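PDB 3JVN: acetyltransferase from Vibrio fischeri, which probably transfers an acyl group, other than an aminoacyl group, to an acceptor that is not known. Local coordinates for residues P3-R7 with Q108-R112; C15-M20 with I67-I71; F70-C76 with M88-L94. One frame throughout, in Å; residues are numbered along the deposited sequence.

Contact 1 (P3-R7 with Q108-R112). With SO4 (sulfate ion), chain B.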
ATOM      1  N   PRO A   3       7.442  29.888 -11.565  1.00 45.63           N
ATOM      2  CA  PRO A   3       8.166  28.736 -12.164  1.00 44.87           C
ATOM      3  C   PRO A   3       7.220  27.846 -12.970  1.00 44.42           C
ATOM      4  O   PRO A   3       6.138  27.499 -12.500  1.00 44.17           O
ATOM      5  CB  PRO A   3       8.780  27.951 -11.012  1.00 44.92           C
ATOM      6  CG  PRO A   3       8.858  29.018  -9.910  1.00 44.26           C
ATOM      7  CD  PRO A   3       7.588  29.864 -10.098  1.00 44.32           C
ATOM      8  N   VAL A   4       7.641  27.467 -14.174  1.00 44.44           N
ATOM      9  CA  VAL A   4       6.837  26.610 -15.055  1.00 44.19           C
ATOM     10  C   VAL A   4       7.059  25.105 -14.794  1.00 43.03           C
ATOM     11  O   VAL A   4       8.171  24.595 -14.966  1.00 42.69           O
ATOM     12  CB  VAL A   4       7.165  26.887 -16.550  1.00 45.28           C
ATOM     13  CG1 VAL A   4       6.232  26.086 -17.458  1.00 44.39           C
ATOM     14  CG2 VAL A   4       7.062  28.375 -16.835  1.00 46.17           C
ATOM     15  N   ILE A   5       6.009  24.392 -14.394  1.00 41.36           N
ATOM     16  CA  ILE A   5       6.133  22.960 -14.137  1.00 41.15           C
ATOM     17  C   ILE A   5       5.793  22.160 -15.391  1.00 40.40           C
ATOM     18  O   ILE A   5       4.765  22.392 -16.034  1.00 40.23           O
ATOM     19  CB  ILE A   5       5.217  22.502 -12.972  1.00 41.17           C
ATOM     20  CG1 ILE A   5       5.745  23.036 -11.640  1.00 40.81           C
ATOM     21  CG2 ILE A   5       5.172  20.983 -12.909  1.00 41.58           C
ATOM     22  CD1 ILE A   5       5.679  24.532 -11.507  1.00 41.62           C
ATOM     23  N   ARG A   6       6.667  21.221 -15.739  1.00 39.06           N
ATOM     24  CA  ARG A   6       6.466  20.393 -16.925  1.00 38.86           C
ATOM     25  C   ARG A   6       7.072  19.004 -16.814  1.00 38.93           C
ATOM     26  O   ARG A   6       7.889  18.735 -15.935  1.00 40.39           O
ATOM     27  CB  ARG A   6       7.053  21.086 -18.158  1.00 37.02           C
ATOM     28  CG  ARG A   6       8.405  21.733 -17.929  1.00 37.29           C
ATOM     29  CD  ARG A   6       9.133  22.038 -19.245  1.00 36.71           C
ATOM     30  NE  ARG A   6       9.987  20.919 -19.646  1.00 38.24           N
ATOM     31  CZ  ARG A   6      11.320  20.921 -19.590  1.00 36.26           C
ATOM     32  NH1 ARG A   6      12.003  19.849 -19.965  1.00 35.44           N
ATOM     33  NH2 ARG A   6      11.974  22.001 -19.187  1.00 33.35           N
ATOM     34  N   ARG A   7       6.654  18.114 -17.706  1.00 38.69           N
ATOM     35  CA  ARG A   7       7.186  16.764 -17.713  1.00 38.49           C
ATOM     36  C   ARG A   7       8.605  16.870 -18.266  1.00 37.86           C
ATOM     37  O   ARG A   7       8.854  17.581 -19.241  1.00 38.28           O
ATOM     38  CB  ARG A   7       6.354  15.852 -18.614  1.00 39.59           C
ATOM     39  CG  ARG A   7       6.493  16.167 -20.079  1.00 42.22           C
ATOM     40  CD  ARG A   7       6.059  15.010 -20.945  1.00 43.93           C
ATOM     41  NE  ARG A   7       4.700  15.154 -21.458  1.00 47.07           N
ATOM     42  CZ  ARG A   7       3.596  15.054 -20.727  1.00 48.10           C
ATOM     43  NH1 ARG A   7       2.411  15.200 -21.303  1.00 46.94           N
ATOM     44  NH2 ARG A   7       3.671  14.805 -19.426  1.00 50.41           N
ATOM     45  N   GLN A 108       3.846  23.097  -6.066  1.00 45.43           N
ATOM     46  CA  GLN A 108       3.481  23.043  -7.475  1.00 46.00           C
ATOM     47  C   GLN A 108       4.016  21.777  -8.153  1.00 44.97           C
ATOM     48  O   GLN A 108       3.535  21.394  -9.222  1.00 45.72           O
ATOM     49  CB  GLN A 108       3.941  24.311  -8.205  1.00 46.32           C
ATOM     50  CG  GLN A 108       5.349  24.752  -7.888  1.00 47.66           C
ATOM     51  CD  GLN A 108       5.635  26.172  -8.352  1.00 49.03           C
ATOM     52  OE1 GLN A 108       4.920  27.112  -7.996  1.00 48.46           O
ATOM     53  NE2 GLN A 108       6.696  26.337  -9.135  1.00 49.69           N
ATOM     54  N   LEU A 109       4.995  21.124  -7.524  1.00 43.80           N
ATOM     55  CA  LEU A 109       5.551  19.878  -8.053  1.00 41.86           C
ATOM     56  C   LEU A 109       4.709  18.713  -7.524  1.00 41.86           C
ATOM     57  O   LEU A 109       4.350  17.807  -8.269  1.00 41.33           O
ATOM     58  CB  LEU A 109       7.013  19.709  -7.625  1.00 39.67           C
ATOM     59  CG  LEU A 109       8.059  20.585  -8.321  1.00 37.79           C
ATOM     60  CD1 LEU A 109       9.398  20.420  -7.632  1.00 37.15           C
ATOM     61  CD2 LEU A 109       8.169  20.205  -9.783  1.00 37.27           C
HETATM   62  N   MSE A 110       4.400  18.744  -6.232  1.00 42.72           N
HETATM   63  CA  MSE A 110       3.575  17.712  -5.618  1.00 45.57           C
HETATM   64  C   MSE A 110       2.182  17.796  -6.227  1.00 45.17           C
HETATM   65  O   MSE A 110       1.464  16.801  -6.318  1.00 42.57           O
HETATM   66  CB  MSE A 110       3.466  17.937  -4.106  1.00 50.28           C
HETATM   67  CG  MSE A 110       4.626  17.378  -3.274  1.00 56.79           C
HETATM   68 SE   MSE A 110       4.673  15.414  -3.267  1.00 68.94          SE
HETATM   69  CE  MSE A 110       2.750  15.100  -3.329  1.00 62.79           C
HETATM   70  N   MSE A 111       1.813  19.010  -6.626  1.00 45.02           N
HETATM   71  CA  MSE A 111       0.512  19.289  -7.221  1.00 45.45           C
HETATM   72  C   MSE A 111       0.406  18.641  -8.596  1.00 41.95           C
HETATM   73  O   MSE A 111      -0.638  18.097  -8.972  1.00 39.75           O
HETATM   74  CB  MSE A 111       0.319  20.803  -7.360  1.00 52.45           C
HETATM   75  CG  MSE A 111      -1.025  21.323  -6.850  1.00 60.45           C
HETATM   76 SE   MSE A 111      -1.221  21.164  -4.914  1.00 72.77          SE
HETATM   77  CE  MSE A 111      -2.063  19.417  -4.829  1.00 68.85           C
ATOM     78  N   ARG A 112       1.496  18.719  -9.348  1.00 38.33           N
ATOM     79  CA  ARG A 112       1.540  18.150 -10.683  1.00 34.97           C
ATOM     80  C   ARG A 112       1.474  16.619 -10.633  1.00 33.90           C
ATOM     81  O   ARG A 112       0.589  16.010 -11.237  1.00 31.80           O
ATOM     82  CB  ARG A 112       2.822  18.587 -11.397  1.00 32.76           C
ATOM     83  CG  ARG A 112       2.921  18.104 -12.836  1.00 32.43           C
ATOM     84  CD  ARG A 112       1.901  18.804 -13.734  1.00 33.84           C
ATOM     85  NE  ARG A 112       1.835  18.225 -15.076  1.00 32.62           N
ATOM     86  CZ  ARG A 112       1.484  16.963 -15.330  1.00 31.94           C
ATOM     87  NH1 ARG A 112       1.163  16.137 -14.336  1.00 29.77           N
ATOM     88  NH2 ARG A 112       1.450  16.526 -16.581  1.00 29.00           N
TER
HETATM   89  S   SO4 B 201       3.001  18.905 -18.723  1.00 46.27           S
HETATM   90  O1  SO4 B 201       4.313  18.475 -19.259  1.00 44.12           O
HETATM   91  O2  SO4 B 201       2.063  17.771 -18.769  1.00 42.24           O
HETATM   92  O3  SO4 B 201       2.471  19.996 -19.564  1.00 46.84           O
HETATM   93  O4  SO4 B 201       3.155  19.384 -17.329  1.00 43.44           O

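Contact 2 (C15-M20 with I67-I71)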
ATOM      1  N   CYS A  15      21.120  18.023 -16.743  1.00 31.86           N
ATOM      2  CA  CYS A  15      20.823  18.848 -15.566  1.00 33.18           C
ATOM      3  C   CYS A  15      20.465  17.960 -14.387  1.00 31.69           C
ATOM      4  O   CYS A  15      20.957  18.136 -13.267  1.00 28.27           O
ATOM      5  CB  CYS A  15      19.633  19.764 -15.840  1.00 35.34           C
ATOM      6  SG  CYS A  15      19.695  20.573 -17.444  1.00 50.36           S
ATOM      7  N   LEU A  16      19.586  17.003 -14.653  1.00 30.76           N
ATOM      8  CA  LEU A  16      19.136  16.091 -13.626  1.00 30.35           C
ATOM      9  C   LEU A  16      20.274  15.360 -12.915  1.00 28.86           C
ATOM     10  O   LEU A  16      20.224  15.206 -11.701  1.00 28.51           O
ATOM     11  CB  LEU A  16      18.100  15.128 -14.226  1.00 30.24           C
ATOM     12  CG  LEU A  16      16.864  15.906 -14.726  1.00 32.11           C
ATOM     13  CD1 LEU A  16      15.800  14.969 -15.279  1.00 31.18           C
ATOM     14  CD2 LEU A  16      16.285  16.724 -13.564  1.00 34.84           C
ATOM     15  N   ASN A  17      21.299  14.924 -13.648  1.00 29.72           N
ATOM     16  CA  ASN A  17      22.440  14.248 -13.016  1.00 29.21           C
ATOM     17  C   ASN A  17      23.005  15.114 -11.887  1.00 29.06           C
ATOM     18  O   ASN A  17      23.292  14.618 -10.795  1.00 27.64           O
ATOM     19  CB  ASN A  17      23.551  13.955 -14.031  1.00 28.34           C
ATOM     20  CG  ASN A  17      23.243  12.752 -14.899  1.00 28.68           C
ATOM     21  OD1 ASN A  17      22.488  11.866 -14.498  1.00 33.70           O
ATOM     22  ND2 ASN A  17      23.842  12.699 -16.079  1.00 27.55           N
ATOM     23  N   SER A  18      23.136  16.410 -12.164  1.00 29.83           N
ATOM     24  CA  SER A  18      23.649  17.399 -11.216  1.00 31.45           C
ATOM     25  C   SER A  18      22.721  17.662 -10.036  1.00 31.80           C
ATOM     26  O   SER A  18      23.172  17.714  -8.905  1.00 32.89           O
ATOM     27  CB  SER A  18      23.928  18.715 -11.948  1.00 31.62           C
ATOM     28  OG  SER A  18      24.215  19.747 -11.031  1.00 34.38           O
ATOM     29  N   LEU A  19      21.434  17.847 -10.299  1.00 33.46           N
ATOM     30  CA  LEU A  19      20.476  18.099  -9.222  1.00 34.99           C
ATOM     31  C   LEU A  19      20.249  16.812  -8.429  1.00 38.07           C
ATOM     32  O   LEU A  19      19.965  16.850  -7.231  1.00 38.52           O
ATOM     33  CB  LEU A  19      19.137  18.602  -9.784  1.00 31.64           C
ATOM     34  CG  LEU A  19      19.136  19.887 -10.618  1.00 29.62           C
ATOM     35  CD1 LEU A  19      17.795  20.056 -11.332  1.00 29.40           C
ATOM     36  CD2 LEU A  19      19.426  21.070  -9.735  1.00 25.71           C
HETATM   37  N   MSE A  20      20.364  15.672  -9.106  1.00 40.64           N
HETATM   38  CA  MSE A  20      20.192  14.375  -8.461  1.00 42.77           C
HETATM   39  C   MSE A  20      21.386  14.202  -7.525  1.00 41.44           C
HETATM   40  O   MSE A  20      21.267  13.618  -6.450  1.00 41.69           O
HETATM   41  CB  MSE A  20      20.164  13.258  -9.518  1.00 46.72           C
HETATM   42  CG  MSE A  20      19.844  11.850  -8.985  1.00 53.66           C
HETATM   43 SE   MSE A  20      17.987  11.578  -8.400  1.00 62.86          SE
HETATM   44  CE  MSE A  20      17.095  11.941 -10.083  1.00 59.59           C
ATOM     45  N   ILE A  67      16.441  24.648 -14.958  1.00 46.10           N
ATOM     46  CA  ILE A  67      15.638  23.787 -14.102  1.00 44.35           C
ATOM     47  C   ILE A  67      16.058  23.983 -12.651  1.00 43.47           C
ATOM     48  O   ILE A  67      17.182  23.639 -12.271  1.00 42.46           O
ATOM     49  CB  ILE A  67      15.825  22.311 -14.487  1.00 43.16           C
ATOM     50  CG1 ILE A  67      15.475  22.128 -15.964  1.00 42.95           C
ATOM     51  CG2 ILE A  67      14.963  21.436 -13.600  1.00 42.94           C
ATOM     52  CD1 ILE A  67      15.804  20.769 -16.522  1.00 45.15           C
ATOM     53  N   ILE A  68      15.162  24.545 -11.842  1.00 41.77           N
ATOM     54  CA  ILE A  68      15.465  24.790 -10.437  1.00 41.50           C
ATOM     55  C   ILE A  68      14.830  23.771  -9.501  1.00 40.71           C
ATOM     56  O   ILE A  68      14.878  23.918  -8.277  1.00 42.17           O
ATOM     57  CB  ILE A  68      15.048  26.236 -10.008  1.00 42.63           C
ATOM     58  CG1 ILE A  68      13.630  26.573 -10.511  1.00 41.66           C
ATOM     59  CG2 ILE A  68      16.062  27.249 -10.531  1.00 43.18           C
ATOM     60  CD1 ILE A  68      12.515  25.989  -9.673  1.00 39.66           C
ATOM     61  N   GLY A  69      14.249  22.724 -10.077  1.00 38.14           N
ATOM     62  CA  GLY A  69      13.632  21.701  -9.257  1.00 34.85           C
ATOM     63  C   GLY A  69      13.008  20.570 -10.049  1.00 32.77           C
ATOM     64  O   GLY A  69      12.746  20.699 -11.240  1.00 31.60           O
ATOM     65  N   PHE A  70      12.785  19.445  -9.380  1.00 31.34           N
ATOM     66  CA  PHE A  70      12.168  18.288 -10.013  1.00 29.78           C
ATOM     67  C   PHE A  70      11.552  17.390  -8.936  1.00 28.43           C
ATOM     68  O   PHE A  70      11.836  17.531  -7.744  1.00 28.02           O
ATOM     69  CB  PHE A  70      13.202  17.493 -10.833  1.00 29.41           C
ATOM     70  CG  PHE A  70      14.215  16.767  -9.995  1.00 29.63           C
ATOM     71  CD1 PHE A  70      15.302  17.444  -9.436  1.00 30.94           C
ATOM     72  CD2 PHE A  70      14.045  15.419  -9.701  1.00 28.34           C
ATOM     73  CE1 PHE A  70      16.197  16.784  -8.586  1.00 28.70           C
ATOM     74  CE2 PHE A  70      14.929  14.754  -8.857  1.00 27.23           C
ATOM     75  CZ  PHE A  70      16.003  15.435  -8.299  1.00 28.28           C
ATOM     76  N   ILE A  71      10.686  16.486  -9.368  1.00 26.10           N
ATOM     77  CA  ILE A  71      10.039  15.549  -8.467  1.00 23.53           C
ATOM     78  C   ILE A  71       9.991  14.258  -9.264  1.00 23.75           C
ATOM     79  O   ILE A  71       9.924  14.290 -10.494  1.00 22.67           O
ATOM     80  CB  ILE A  71       8.606  16.024  -8.040  1.00 22.44           C
ATOM     81  CG1 ILE A  71       8.021  15.031  -7.014  1.00 20.53           C
ATOM     82  CG2 ILE A  71       7.720  16.207  -9.260  1.00 17.95           C
ATOM     83  CD1 ILE A  71       6.737  15.502  -6.365  1.00 16.56           C
TER

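Contact 3 (F70-C76 with M88-L94)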
ATOM      1  N   PHE A  70      12.785  19.445  -9.380  1.00 31.34           N
ATOM      2  CA  PHE A  70      12.168  18.288 -10.013  1.00 29.78           C
ATOM      3  C   PHE A  70      11.552  17.390  -8.936  1.00 28.43           C
ATOM      4  O   PHE A  70      11.836  17.531  -7.744  1.00 28.02           O
ATOM      5  CB  PHE A  70      13.202  17.493 -10.833  1.00 29.41           C
ATOM      6  CG  PHE A  70      14.215  16.767  -9.995  1.00 29.63           C
ATOM      7  CD1 PHE A  70      15.302  17.444  -9.436  1.00 30.94           C
ATOM      8  CD2 PHE A  70      14.045  15.419  -9.701  1.00 28.34           C
ATOM      9  CE1 PHE A  70      16.197  16.784  -8.586  1.00 28.70           C
ATOM     10  CE2 PHE A  70      14.929  14.754  -8.857  1.00 27.23           C
ATOM     11  CZ  PHE A  70      16.003  15.435  -8.299  1.00 28.28           C
ATOM     12  N   ILE A  71      10.686  16.486  -9.368  1.00 26.10           N
ATOM     13  CA  ILE A  71      10.039  15.549  -8.467  1.00 23.53           C
ATOM     14  C   ILE A  71       9.991  14.258  -9.264  1.00 23.75           C
ATOM     15  O   ILE A  71       9.924  14.290 -10.494  1.00 22.67           O
ATOM     16  CB  ILE A  71       8.606  16.024  -8.040  1.00 22.44           C
ATOM     17  CG1 ILE A  71       8.021  15.031  -7.014  1.00 20.53           C
ATOM     18  CG2 ILE A  71       7.720  16.207  -9.260  1.00 17.95           C
ATOM     19  CD1 ILE A  71       6.737  15.502  -6.365  1.00 16.56           C
ATOM     20  N   THR A  72      10.039  13.127  -8.563  1.00 23.80           N
ATOM     21  CA  THR A  72      10.058  11.827  -9.219  1.00 23.48           C
ATOM     22  C   THR A  72       9.101  10.830  -8.573  1.00 24.20           C
ATOM     23  O   THR A  72       9.077  10.711  -7.351  1.00 28.09           O
ATOM     24  CB  THR A  72      11.526  11.270  -9.228  1.00 23.06           C
ATOM     25  OG1 THR A  72      11.778  10.560 -10.451  1.00 24.29           O
ATOM     26  CG2 THR A  72      11.759  10.347  -8.057  1.00 17.44           C
ATOM     27  N   GLY A  73       8.324  10.112  -9.388  1.00 23.35           N
ATOM     28  CA  GLY A  73       7.383   9.137  -8.851  1.00 25.00           C
ATOM     29  C   GLY A  73       7.096   7.995  -9.816  1.00 26.77           C
ATOM     30  O   GLY A  73       7.311   8.147 -11.022  1.00 27.41           O
ATOM     31  N   HIS A  74       6.628   6.847  -9.313  1.00 25.12           N
ATOM     32  CA  HIS A  74       6.320   5.713 -10.194  1.00 25.19           C
ATOM     33  C   HIS A  74       5.041   4.958  -9.838  1.00 24.64           C
ATOM     34  O   HIS A  74       4.686   4.860  -8.672  1.00 23.03           O
ATOM     35  CB  HIS A  74       7.492   4.712 -10.237  1.00 26.01           C
ATOM     36  CG  HIS A  74       7.652   3.875  -8.997  1.00 25.63           C
ATOM     37  ND1 HIS A  74       8.187   4.367  -7.826  1.00 28.63           N
ATOM     38  CD2 HIS A  74       7.402   2.562  -8.771  1.00 26.20           C
ATOM     39  CE1 HIS A  74       8.264   3.395  -6.934  1.00 26.62           C
ATOM     40  NE2 HIS A  74       7.795   2.288  -7.480  1.00 24.89           N
ATOM     41  N   PHE A  75       4.351   4.442 -10.855  1.00 23.80           N
ATOM     42  CA  PHE A  75       3.129   3.666 -10.640  1.00 25.12           C
ATOM     43  C   PHE A  75       3.532   2.273 -10.156  1.00 27.69           C
ATOM     44  O   PHE A  75       4.602   1.759 -10.512  1.00 28.01           O
ATOM     45  CB  PHE A  75       2.314   3.519 -11.943  1.00 23.07           C
ATOM     46  CG  PHE A  75       1.632   4.785 -12.387  1.00 22.33           C
ATOM     47  CD1 PHE A  75       0.757   5.453 -11.529  1.00 22.05           C
ATOM     48  CD2 PHE A  75       1.870   5.312 -13.662  1.00 22.16           C
ATOM     49  CE1 PHE A  75       0.116   6.629 -11.919  1.00 22.35           C
ATOM     50  CE2 PHE A  75       1.240   6.490 -14.077  1.00 24.24           C
ATOM     51  CZ  PHE A  75       0.356   7.156 -13.195  1.00 24.86           C
ATOM     52  N   CYS A  76       2.690   1.672  -9.324  1.00 29.03           N
ATOM     53  CA  CYS A  76       2.952   0.326  -8.836  1.00 31.65           C
ATOM     54  C   CYS A  76       1.639  -0.394  -8.622  1.00 33.01           C
ATOM     55  O   CYS A  76       0.571   0.221  -8.581  1.00 32.82           O
ATOM     56  CB  CYS A  76       3.778   0.334  -7.549  1.00 33.05           C
ATOM     57  SG  CYS A  76       3.705   1.841  -6.581  1.00 39.80           S
HETATM   58  N   MSE A  88      -1.645   1.671  -7.494  1.00 32.38           N
HETATM   59  CA  MSE A  88      -1.065   2.543  -6.485  1.00 32.45           C
HETATM   60  C   MSE A  88       0.166   3.189  -7.075  1.00 29.97           C
HETATM   61  O   MSE A  88       0.565   2.882  -8.200  1.00 30.70           O
HETATM   62  CB  MSE A  88      -0.673   1.748  -5.241  1.00 37.10           C
HETATM   63  CG  MSE A  88      -1.777   0.895  -4.665  1.00 42.61           C
HETATM   64 SE   MSE A  88      -1.235   0.152  -2.972  1.00 53.76          SE
HETATM   65  CE  MSE A  88      -2.909  -0.659  -2.456  1.00 48.91           C
ATOM     66  N   ALA A  89       0.775   4.083  -6.313  1.00 26.01           N
ATOM     67  CA  ALA A  89       1.963   4.761  -6.782  1.00 25.97           C
ATOM     68  C   ALA A  89       2.881   5.148  -5.637  1.00 25.22           C
ATOM     69  O   ALA A  89       2.529   5.018  -4.463  1.00 24.17           O
ATOM     70  CB  ALA A  89       1.586   6.014  -7.603  1.00 26.14           C
ATOM     71  N   THR A  90       4.060   5.647  -5.996  1.00 25.26           N
ATOM     72  CA  THR A  90       5.059   6.060  -5.015  1.00 25.42           C
ATOM     73  C   THR A  90       5.787   7.332  -5.467  1.00 24.94           C
ATOM     74  O   THR A  90       6.223   7.434  -6.612  1.00 24.80           O
ATOM     75  CB  THR A  90       6.129   4.947  -4.803  1.00 25.06           C
ATOM     76  OG1 THR A  90       5.480   3.682  -4.628  1.00 24.83           O
ATOM     77  CG2 THR A  90       6.975   5.241  -3.573  1.00 21.07           C
ATOM     78  N   ILE A  91       5.902   8.297  -4.564  1.00 24.13           N
ATOM     79  CA  ILE A  91       6.630   9.525  -4.851  1.00 26.66           C
ATOM     80  C   ILE A  91       7.995   9.230  -4.249  1.00 27.08           C
ATOM     81  O   ILE A  91       8.122   9.001  -3.043  1.00 26.34           O
ATOM     82  CB  ILE A  91       5.971  10.762  -4.179  1.00 27.25           C
ATOM     83  CG1 ILE A  91       4.658  11.084  -4.893  1.00 30.49           C
ATOM     84  CG2 ILE A  91       6.886  11.966  -4.269  1.00 27.97           C
ATOM     85  CD1 ILE A  91       3.794  12.101  -4.198  1.00 34.18           C
ATOM     86  N   ASP A  92       9.011   9.210  -5.106  1.00 26.91           N
ATOM     87  CA  ASP A  92      10.356   8.883  -4.675  1.00 27.41           C
ATOM     88  C   ASP A  92      11.227  10.050  -4.184  1.00 27.91           C
ATOM     89  O   ASP A  92      11.515  10.159  -2.992  1.00 25.21           O
ATOM     90  CB  ASP A  92      11.058   8.127  -5.811  1.00 26.45           C
ATOM     91  CG  ASP A  92      10.308   6.869  -6.216  1.00 29.40           C
ATOM     92  OD1 ASP A  92      10.030   6.682  -7.426  1.00 26.92           O
ATOM     93  OD2 ASP A  92      10.000   6.056  -5.312  1.00 31.89           O
ATOM     94  N   GLU A  93      11.632  10.917  -5.107  1.00 29.19           N
ATOM     95  CA  GLU A  93      12.497  12.046  -4.789  1.00 31.52           C
ATOM     96  C   GLU A  93      11.957  13.406  -5.185  1.00 32.08           C
ATOM     97  O   GLU A  93      11.127  13.534  -6.087  1.00 32.49           O
ATOM     98  CB  GLU A  93      13.846  11.855  -5.465  1.00 32.78           C
ATOM     99  CG  GLU A  93      14.538  10.593  -5.079  1.00 34.49           C
ATOM    100  CD  GLU A  93      15.310  10.019  -6.230  1.00 38.22           C
ATOM    101  OE1 GLU A  93      14.676   9.608  -7.237  1.00 37.99           O
ATOM    102  OE2 GLU A  93      16.557   9.979  -6.121  1.00 40.23           O
ATOM    103  N   LEU A  94      12.472  14.431  -4.521  1.00 31.94           N
ATOM    104  CA  LEU A  94      12.051  15.790  -4.799  1.00 33.98           C
ATOM    105  C   LEU A  94      13.180  16.714  -4.357  1.00 34.41           C
ATOM    106  O   LEU A  94      13.630  16.640  -3.217  1.00 34.74           O
ATOM    107  CB  LEU A  94      10.760  16.093  -4.030  1.00 33.86           C
ATOM    108  CG  LEU A  94       9.882  17.252  -4.526  1.00 34.51           C
ATOM    109  CD1 LEU A  94       8.638  17.370  -3.645  1.00 34.32           C
ATOM    110  CD2 LEU A  94      10.669  18.552  -4.496  1.00 32.55           C
TER

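Contact 1 (P3-R7 with Q108-R112)
P3 opens the contact by setting its CB against NE2 of Q108, 3.2 Å away. V4 points away from the helix, and its backbone pairs with E62 of the neighbouring strand. The centre is I5: its CD1 comes to 3.1 Å from Q108 NE2, a tight approach without a hydrogen bond, its CG1 lies 4.2 Å from L109 CD2, and its CG2 rests 3.7 Å from R112 CG. R6 turns to the other side and forms salt bridges with D12 and E62. At R7 the two segments meet through a sulfate ion, probably from the crystallisation liquor. R7 N donates to sulfate O1 at 2.8 Å, while R112 NE and NH2 donate to O4 at 2.9 Å and O2 at 2.6 Å. The anion thus offsets the like charges of R7 NH2 and R112 NH2, 4.0 Å apart. With axes 9.1 Å apart and 36° between their directions, this is helix-on-sheet packing of the GNAT fold: the helix after the fourth strand covers the first, edge strand.

Contact 2 (C15-M20 with I67-I71)
In this GNAT fold the first helix lies across one face of the central sheet, and here it meets the start of strand 67-79. The short axes come within 9.6 Å and cross at 76°, and the helix meets two strand side chains, I67 and F70. A classic beta bulge explains their spacing: I68 and G69 both face A61, which lets residues three apart point to the same side, while I68 and I71 turn to the other face and touch helix 105-118.

I67, in the m,t rotamer, extends its CD1 to C15 SG at 4.0 Å, and its CG2 lies 3.9 Å from L19 CD1. L19 is also m,t and has both neighbours: its branched end sits by I67, and its CB lies 3.7 Å from F70 CE1. L16 takes the same m,t shape; its CA-to-CB bond runs sideways, but CD2 still comes within 4.1 Å of F70 CG.

F70 has a p chi1 of 70°, and its ring is met by side chains from two turns of the helix. No hydrogen bond links the two segments, so the fit depends on apolar surface. M20, a selenomethionine, starts sideways from the helix with chi1 t, then bends back through p values at chi2 and chi3. That hook makes an oblique Met-aromatic contact, with SE 5.4 Å from the centroid of the F70 ring and CE 3.8 Å from F70 CE2.

Contact 3 (F70-C76 with M88-L94)
I71, I91 and L94 form the apolar centre on the face covered by helix 105-118: I71 CD1 lies 3.8 Å from L94 CD1 and 4.1 Å from I91 CG2. Further along the same face F75 CD1 packs 4.1 Å from A89 CB, and the F75 ring also meets Y120. Between them G73 pairs with I91 at a CA-CA distance of 4.1 Å; a CB there would sit uncomfortably close to T90 O.

The backbone is an antiparallel hairpin. C76 N reaches M88 O at 2.7 Å and M88 N reaches C76 O at 2.9 Å; H74 N and T90 O follow at 2.8 Å, T90 N and H74 O at 2.9 Å. At T72 the regular pattern breaks. T72 O accepts D92 N at 2.7 Å and only a weak bond from E93 N at 3.4 Å, because D92 and E93 both face T72 in a classic beta bulge. A bulge in the fourth strand is a familiar feature of GNAT folds, where the fourth and fifth strands splay apart.

The polar edge lies on the other face. H74 ND1 donates to D92 OD1 at 3.0 Å, and that oxygen also bonds to the hydroxyl of Y50; E93 OE2 pairs with H24. Beside them, H74 and C76 pack on S80 and L78 of the second subunit. Such a doubly engaged carboxylate oxygen is consistent with an ionised D92, its carboxylate linking its own strand to H74 on the partner strand and to Y50.

The three contacts share one mixed sheet. Centres are about 13 Å apart for contacts 1 and 2 and for 1 and 3, and about 15 Å for 2 and 3. Contact 1 joins residues 3-7 to 108-112 and so spans the sequence in which the other two contacts fall; contact 2 follows with helix 13-30, and contact 3 continues along strand 67-79, sharing F70 and I71 with it. Those two residues point to opposite faces: F70 meets helix 13-30, and I71 meets helix 105-118, with M110 SE 3.7 Å from I71 CD1. The hairpin of contact 3 is therefore the middle layer between two helices, as in GNAT folds generally, making the domain a single packed unit.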